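Uncharacterized protein (Parabacteroides merdae ATCC 43184, PDB 4OPW) is of unknown function but is a putative adhesin that probably acts at the cell surface, with a head domain resembling that of auto-transporter adhesins. Local coordinates at residues I18-I30 / F76-L88. Residues are numbered along the deposited sequence; the frame is centred on the assembly and turned at random.
Sequences IDDFNAIKFDGVI and FTKFIVKTNSKWL. With EDO (1,2-ethanediol), chain C.
Phe21 lays its ring on Thr83 and Ser85 of strand 80-85, and at the other end Ile30 CG1 packs over a face of the Phe79 ring. With CG between the backbone N and the carbonyl carbon (chi1 64°), the Phe21 ring is carried over to the strand. CD1 and CE1 run over Ser85, whose CB stands 3.8 Å from the ring centroid in a CH-pi contact over one face. CE2 lies 3.5 Å from Asn84 O and 3.7 Å from Thr83 OG1, the latter at the ring edge and hydrogen-bonded to His42. CZ, the far atom, meets Thr83 CG2 as well as Ser85 CB. Ser85 OG binds Trp87 O at 2.7 Å from above the carbonyl plane and also pairs with Tyr34. Water 3 bridges Phe21 O and Trp87 N, and Asn22 CA approaches Trp87 O at 3.3 Å with a nearly straight C-H...O angle of 163°. Ile24 CD1 packs 3.7 Å from CD1 of Leu88, in the loop after strand 80-85. Ile30 CG2 touches Val81 CG2 at 3.7 Å. Water 4 accepts from Phe79 N and may donate to Val29 O; an ethanediol, probably from crystallisation, sits against Ile30, Phe76 and Phe79. Strand 23-27 pairs with 90-94 and strand 80-85 with 31-36, so two different sheets meet here, their facing side chains filling the interior of a right-handed parallel beta-helix, as in the pectate-lyase-like clan.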
loop_
_atom_site.group_PDB
_atom_site.type_symbol
_atom_site.label_atom_id
_atom_site.label_comp_id
_atom_site.label_asym_id
_atom_site.label_seq_id
_atom_site.Cartn_x
_atom_site.Cartn_y
_atom_site.Cartn_z
ATOM N N ILE A 18 -2.242 -8.098 -22.430
ATOM C CA ILE A 18 -1.979 -6.722 -22.020
ATOM C C ILE A 18 -0.525 -6.377 -22.307
ATOM O O ILE A 18 0.347 -7.244 -22.215
ATOM C CB ILE A 18 -2.357 -6.498 -20.523
ATOM C CG1 ILE A 18 -2.393 -4.989 -20.164
ATOM C CG2 ILE A 18 -1.464 -7.308 -19.548
ATOM C CD1 ILE A 18 -2.918 -4.668 -18.710
ATOM N N ASP A 19 -0.268 -5.092 -22.637
ATOM C CA ASP A 19 1.072 -4.559 -22.877
ATOM C C ASP A 19 1.870 -4.537 -21.572
ATOM O O ASP A 19 1.314 -4.785 -20.486
ATOM C CB ASP A 19 0.984 -3.132 -23.461
ATOM C CG ASP A 19 0.568 -3.013 -24.926
ATOM O OD1 ASP A 19 0.585 -4.041 -25.639
ATOM O OD2 ASP A 19 0.236 -1.885 -25.357
ATOM N N ASP A 20 3.180 -4.235 -21.673
ATOM C CA ASP A 20 4.045 -4.153 -20.498
ATOM C C ASP A 20 3.723 -2.922 -19.663
ATOM O O ASP A 20 3.560 -1.815 -20.200
ATOM C CB ASP A 20 5.527 -4.086 -20.947
ATOM C CG ASP A 20 6.119 -5.361 -21.505
ATOM O OD1 ASP A 20 5.415 -6.392 -21.509
ATOM O OD2 ASP A 20 7.295 -5.326 -21.941
ATOM N N PHE A 21 3.640 -3.117 -18.348
ATOM C CA PHE A 21 3.477 -2.020 -17.387
ATOM C C PHE A 21 4.385 -2.278 -16.194
ATOM O O PHE A 21 4.651 -3.440 -15.878
ATOM C CB PHE A 21 2.007 -1.821 -16.950
ATOM C CG PHE A 21 1.395 -2.984 -16.205
ATOM C CD1 PHE A 21 1.499 -3.077 -14.816
ATOM C CD2 PHE A 21 0.719 -3.991 -16.889
ATOM C CE1 PHE A 21 0.968 -4.176 -14.128
ATOM C CE2 PHE A 21 0.151 -5.072 -16.194
ATOM C CZ PHE A 21 0.291 -5.166 -14.821
ATOM N N ASN A 22 4.830 -1.218 -15.507
ATOM C CA ASN A 22 5.651 -1.396 -14.302
ATOM C C ASN A 22 5.071 -0.544 -13.146
ATOM O O ASN A 22 5.676 -0.434 -12.078
ATOM C CB ASN A 22 7.136 -1.059 -14.570
ATOM C CG ASN A 22 7.386 0.377 -14.979
ATOM O OD1 ASN A 22 6.493 1.229 -14.923
ATOM N ND2 ASN A 22 8.615 0.662 -15.419
ATOM N N ALA A 23 3.889 0.071 -13.379
ATOM C CA ALA A 23 3.238 0.927 -12.402
ATOM C C ALA A 23 1.748 0.811 -12.578
ATOM O O ALA A 23 1.257 0.622 -13.703
ATOM C CB ALA A 23 3.697 2.382 -12.562
ATOM N N ILE A 24 1.017 0.878 -11.454
ATOM C CA ILE A 24 -0.433 0.712 -11.454
ATOM C C ILE A 24 -1.103 1.897 -10.757
ATOM O O ILE A 24 -0.635 2.336 -9.705
ATOM C CB ILE A 24 -0.831 -0.630 -10.750
ATOM C CG1 ILE A 24 -0.243 -1.866 -11.474
ATOM C CG2 ILE A 24 -2.381 -0.764 -10.623
ATOM C CD1 ILE A 24 -0.273 -3.215 -10.632
ATOM N N LYS A 25 -2.212 2.378 -11.329
ATOM C CA LYS A 25 -3.024 3.451 -10.749
ATOM C C LYS A 25 -4.488 3.132 -10.943
ATOM O O LYS A 25 -4.915 2.834 -12.058
ATOM C CB LYS A 25 -2.662 4.814 -11.359
ATOM C CG LYS A 25 -3.369 6.019 -10.751
ATOM C CD LYS A 25 -2.816 7.302 -11.370
ATOM C CE LYS A 25 -3.544 8.553 -10.949
ATOM N NZ LYS A 25 -3.002 9.760 -11.632
ATOM N N PHE A 26 -5.270 3.179 -9.867
ATOM C CA PHE A 26 -6.719 2.957 -9.985
ATOM C C PHE A 26 -7.419 3.583 -8.785
ATOM O O PHE A 26 -6.819 3.741 -7.719
ATOM C CB PHE A 26 -7.079 1.454 -10.137
ATOM C CG PHE A 26 -6.703 0.536 -8.985
ATOM C CD1 PHE A 26 -5.371 0.342 -8.632
ATOM C CD2 PHE A 26 -7.669 -0.239 -8.353
ATOM C CE1 PHE A 26 -5.020 -0.508 -7.579
ATOM C CE2 PHE A 26 -7.313 -1.139 -7.336
ATOM C CZ PHE A 26 -5.993 -1.234 -6.931
ATOM N N ASP A 27 -8.691 3.928 -8.974
ATOM C CA ASP A 27 -9.515 4.597 -7.985
ATOM C C ASP A 27 -10.919 4.051 -8.084
ATOM O O ASP A 27 -11.556 4.201 -9.117
ATOM C CB ASP A 27 -9.485 6.127 -8.266
ATOM C CG ASP A 27 -10.216 7.033 -7.290
ATOM O OD1 ASP A 27 -10.578 6.562 -6.196
ATOM O OD2 ASP A 27 -10.314 8.244 -7.573
ATOM N N GLY A 28 -11.385 3.404 -7.026
ATOM C CA GLY A 28 -12.739 2.851 -6.991
ATOM C C GLY A 28 -12.758 1.514 -6.293
ATOM O O GLY A 28 -11.693 0.978 -5.961
ATOM N N VAL A 29 -13.964 0.966 -6.083
ATOM C CA VAL A 29 -14.133 -0.280 -5.354
ATOM C C VAL A 29 -13.851 -1.458 -6.305
ATOM O O VAL A 29 -14.761 -2.130 -6.801
ATOM C CB VAL A 29 -15.495 -0.354 -4.633
ATOM C CG1 VAL A 29 -15.564 -1.606 -3.752
ATOM C CG2 VAL A 29 -15.712 0.910 -3.792
ATOM N N ILE A 30 -12.542 -1.681 -6.542
ATOM C CA ILE A 30 -12.044 -2.710 -7.452
ATOM C C ILE A 30 -11.204 -3.682 -6.665
ATOM O O ILE A 30 -10.396 -3.257 -5.850
ATOM C CB ILE A 30 -11.212 -2.031 -8.594
ATOM C CG1 ILE A 30 -12.111 -1.121 -9.483
ATOM C CG2 ILE A 30 -10.418 -3.057 -9.442
ATOM C CD1 ILE A 30 -11.329 -0.087 -10.287
ATOM N N PHE A 76 -22.244 -0.902 -10.086
ATOM C CA PHE A 76 -21.737 -2.161 -10.613
ATOM C C PHE A 76 -21.818 -3.198 -9.498
ATOM O O PHE A 76 -21.775 -2.838 -8.311
ATOM C CB PHE A 76 -20.321 -2.042 -11.209
ATOM C CG PHE A 76 -19.266 -1.578 -10.242
ATOM C CD1 PHE A 76 -18.574 -2.494 -9.455
ATOM C CD2 PHE A 76 -18.980 -0.221 -10.093
ATOM C CE1 PHE A 76 -17.610 -2.064 -8.536
ATOM C CE2 PHE A 76 -18.012 0.207 -9.182
ATOM C CZ PHE A 76 -17.328 -0.717 -8.412
ATOM N N THR A 77 -21.959 -4.476 -9.862
ATOM C CA THR A 77 -22.112 -5.548 -8.864
ATOM C C THR A 77 -20.761 -5.873 -8.186
ATOM O O THR A 77 -20.675 -5.948 -6.961
ATOM C CB THR A 77 -22.728 -6.781 -9.554
ATOM O OG1 THR A 77 -24.017 -6.398 -10.074
ATOM C CG2 THR A 77 -22.895 -7.993 -8.593
ATOM N N LYS A 78 -19.723 -6.051 -9.003
ATOM C CA LYS A 78 -18.363 -6.331 -8.545
ATOM C C LYS A 78 -17.446 -5.992 -9.694
ATOM O O LYS A 78 -17.890 -6.003 -10.848
ATOM C CB LYS A 78 -18.235 -7.823 -8.118
ATOM C CG LYS A 78 -16.966 -8.133 -7.302
ATOM C CD LYS A 78 -17.140 -9.380 -6.462
ATOM C CE LYS A 78 -15.888 -9.745 -5.698
ATOM N NZ LYS A 78 -15.521 -8.726 -4.664
ATOM N N PHE A 79 -16.198 -5.640 -9.388
ATOM C CA PHE A 79 -15.219 -5.284 -10.416
ATOM C C PHE A 79 -13.889 -5.918 -9.987
ATOM O O PHE A 79 -13.261 -5.457 -9.028
ATOM C CB PHE A 79 -15.146 -3.756 -10.573
ATOM C CG PHE A 79 -14.406 -3.158 -11.755
ATOM C CD1 PHE A 79 -13.377 -3.853 -12.382
ATOM C CD2 PHE A 79 -14.668 -1.856 -12.167
ATOM C CE1 PHE A 79 -12.679 -3.285 -13.449
ATOM C CE2 PHE A 79 -13.972 -1.286 -13.235
ATOM C CZ PHE A 79 -12.981 -2.003 -13.868
ATOM N N ILE A 80 -13.522 -7.036 -10.644
ATOM C CA ILE A 80 -12.298 -7.766 -10.325
ATOM C C ILE A 80 -11.315 -7.636 -11.471
ATOM O O ILE A 80 -11.684 -7.810 -12.631
ATOM C CB ILE A 80 -12.568 -9.283 -10.017
ATOM C CG1 ILE A 80 -13.714 -9.488 -8.989
ATOM C CG2 ILE A 80 -11.265 -10.007 -9.556
ATOM C CD1 ILE A 80 -14.155 -10.996 -8.849
ATOM N N VAL A 81 -10.058 -7.338 -11.130
ATOM C CA VAL A 81 -8.955 -7.248 -12.077
ATOM C C VAL A 81 -7.913 -8.289 -11.665
ATOM O O VAL A 81 -7.525 -8.344 -10.493
ATOM C CB VAL A 81 -8.351 -5.818 -12.143
ATOM C CG1 VAL A 81 -7.137 -5.769 -13.089
ATOM C CG2 VAL A 81 -9.406 -4.809 -12.577
ATOM N N LYS A 82 -7.493 -9.146 -12.610
ATOM C CA LYS A 82 -6.415 -10.099 -12.377
ATOM C C LYS A 82 -5.368 -9.873 -13.470
ATOM O O LYS A 82 -5.684 -10.043 -14.645
ATOM C CB LYS A 82 -6.910 -11.554 -12.360
ATOM C CG LYS A 82 -5.787 -12.532 -11.998
ATOM C CD LYS A 82 -6.226 -13.988 -12.041
ATOM C CE LYS A 82 -5.024 -14.895 -12.102
ATOM N NZ LYS A 82 -5.345 -16.280 -11.680
ATOM N N THR A 83 -4.134 -9.460 -13.104
ATOM C CA THR A 83 -3.134 -9.203 -14.154
ATOM C C THR A 83 -1.723 -9.499 -13.635
ATOM O O THR A 83 -1.537 -9.784 -12.452
ATOM C CB THR A 83 -3.283 -7.762 -14.697
ATOM O OG1 THR A 83 -2.528 -7.610 -15.896
ATOM C CG2 THR A 83 -2.922 -6.695 -13.668
ATOM N N ASN A 84 -0.742 -9.469 -14.526
ATOM C CA ASN A 84 0.645 -9.742 -14.175
ATOM C C ASN A 84 1.580 -8.872 -15.013
ATOM O O ASN A 84 1.199 -8.402 -16.099
ATOM C CB ASN A 84 0.981 -11.252 -14.379
ATOM C CG ASN A 84 1.067 -11.673 -15.827
ATOM O OD1 ASN A 84 0.066 -11.662 -16.555
ATOM N ND2 ASN A 84 2.273 -12.040 -16.289
ATOM N N SER A 85 2.813 -8.695 -14.526
ATOM C CA SER A 85 3.863 -7.984 -15.243
ATOM C C SER A 85 5.207 -8.490 -14.766
ATOM O O SER A 85 5.300 -9.055 -13.677
ATOM C CB SER A 85 3.747 -6.477 -15.042
ATOM O OG SER A 85 4.150 -6.086 -13.743
ATOM N N LYS A 86 6.253 -8.256 -15.555
ATOM C CA LYS A 86 7.579 -8.695 -15.156
ATOM C C LYS A 86 8.135 -7.817 -14.010
ATOM O O LYS A 86 8.870 -8.309 -13.148
ATOM C CB LYS A 86 8.506 -8.670 -16.378
ATOM C CG LYS A 86 9.891 -9.230 -16.109
ATOM C CD LYS A 86 10.687 -9.479 -17.392
ATOM C CE LYS A 86 12.118 -9.817 -17.033
ATOM N NZ LYS A 86 12.927 -10.182 -18.240
ATOM N N TRP A 87 7.830 -6.530 -14.051
ATOM C CA TRP A 87 8.327 -5.543 -13.102
ATOM C C TRP A 87 7.199 -4.718 -12.494
ATOM O O TRP A 87 6.190 -4.440 -13.159
ATOM C CB TRP A 87 9.310 -4.601 -13.808
ATOM C CG TRP A 87 10.457 -5.300 -14.464
ATOM C CD1 TRP A 87 10.629 -5.528 -15.800
ATOM C CD2 TRP A 87 11.566 -5.919 -13.805
ATOM N NE1 TRP A 87 11.799 -6.218 -16.013
ATOM C CE2 TRP A 87 12.390 -6.479 -14.805
ATOM C CE3 TRP A 87 11.941 -6.062 -12.455
ATOM C CZ2 TRP A 87 13.595 -7.139 -14.506
ATOM C CZ3 TRP A 87 13.144 -6.694 -12.160
ATOM C CH2 TRP A 87 13.939 -7.251 -13.177
ATOM N N LEU A 88 7.395 -4.284 -11.238
ATOM C CA LEU A 88 6.443 -3.402 -10.564
ATOM C C LEU A 88 7.206 -2.446 -9.646
ATOM O O LEU A 88 7.820 -2.887 -8.681
ATOM C CB LEU A 88 5.367 -4.161 -9.784
ATOM C CG LEU A 88 4.275 -3.282 -9.154
ATOM C CD1 LEU A 88 3.382 -2.640 -10.226
ATOM C CD2 LEU A 88 3.463 -4.058 -8.141
HETATM C C1 EDO C . -14.928 1.678 -10.212
HETATM O O1 EDO C . -15.579 2.864 -9.770
HETATM C C2 EDO C . -13.968 2.032 -11.372
HETATM O O2 EDO C . -13.120 3.084 -10.985
HETATM O O HOH W 1 2.617 -6.400 -18.186
HETATM O O HOH W 2 5.446 -6.931 -18.158
HETATM O O HOH W 3 6.900 -5.047 -16.542
HETATM O O HOH W 4 -15.661 -4.760 -6.599
#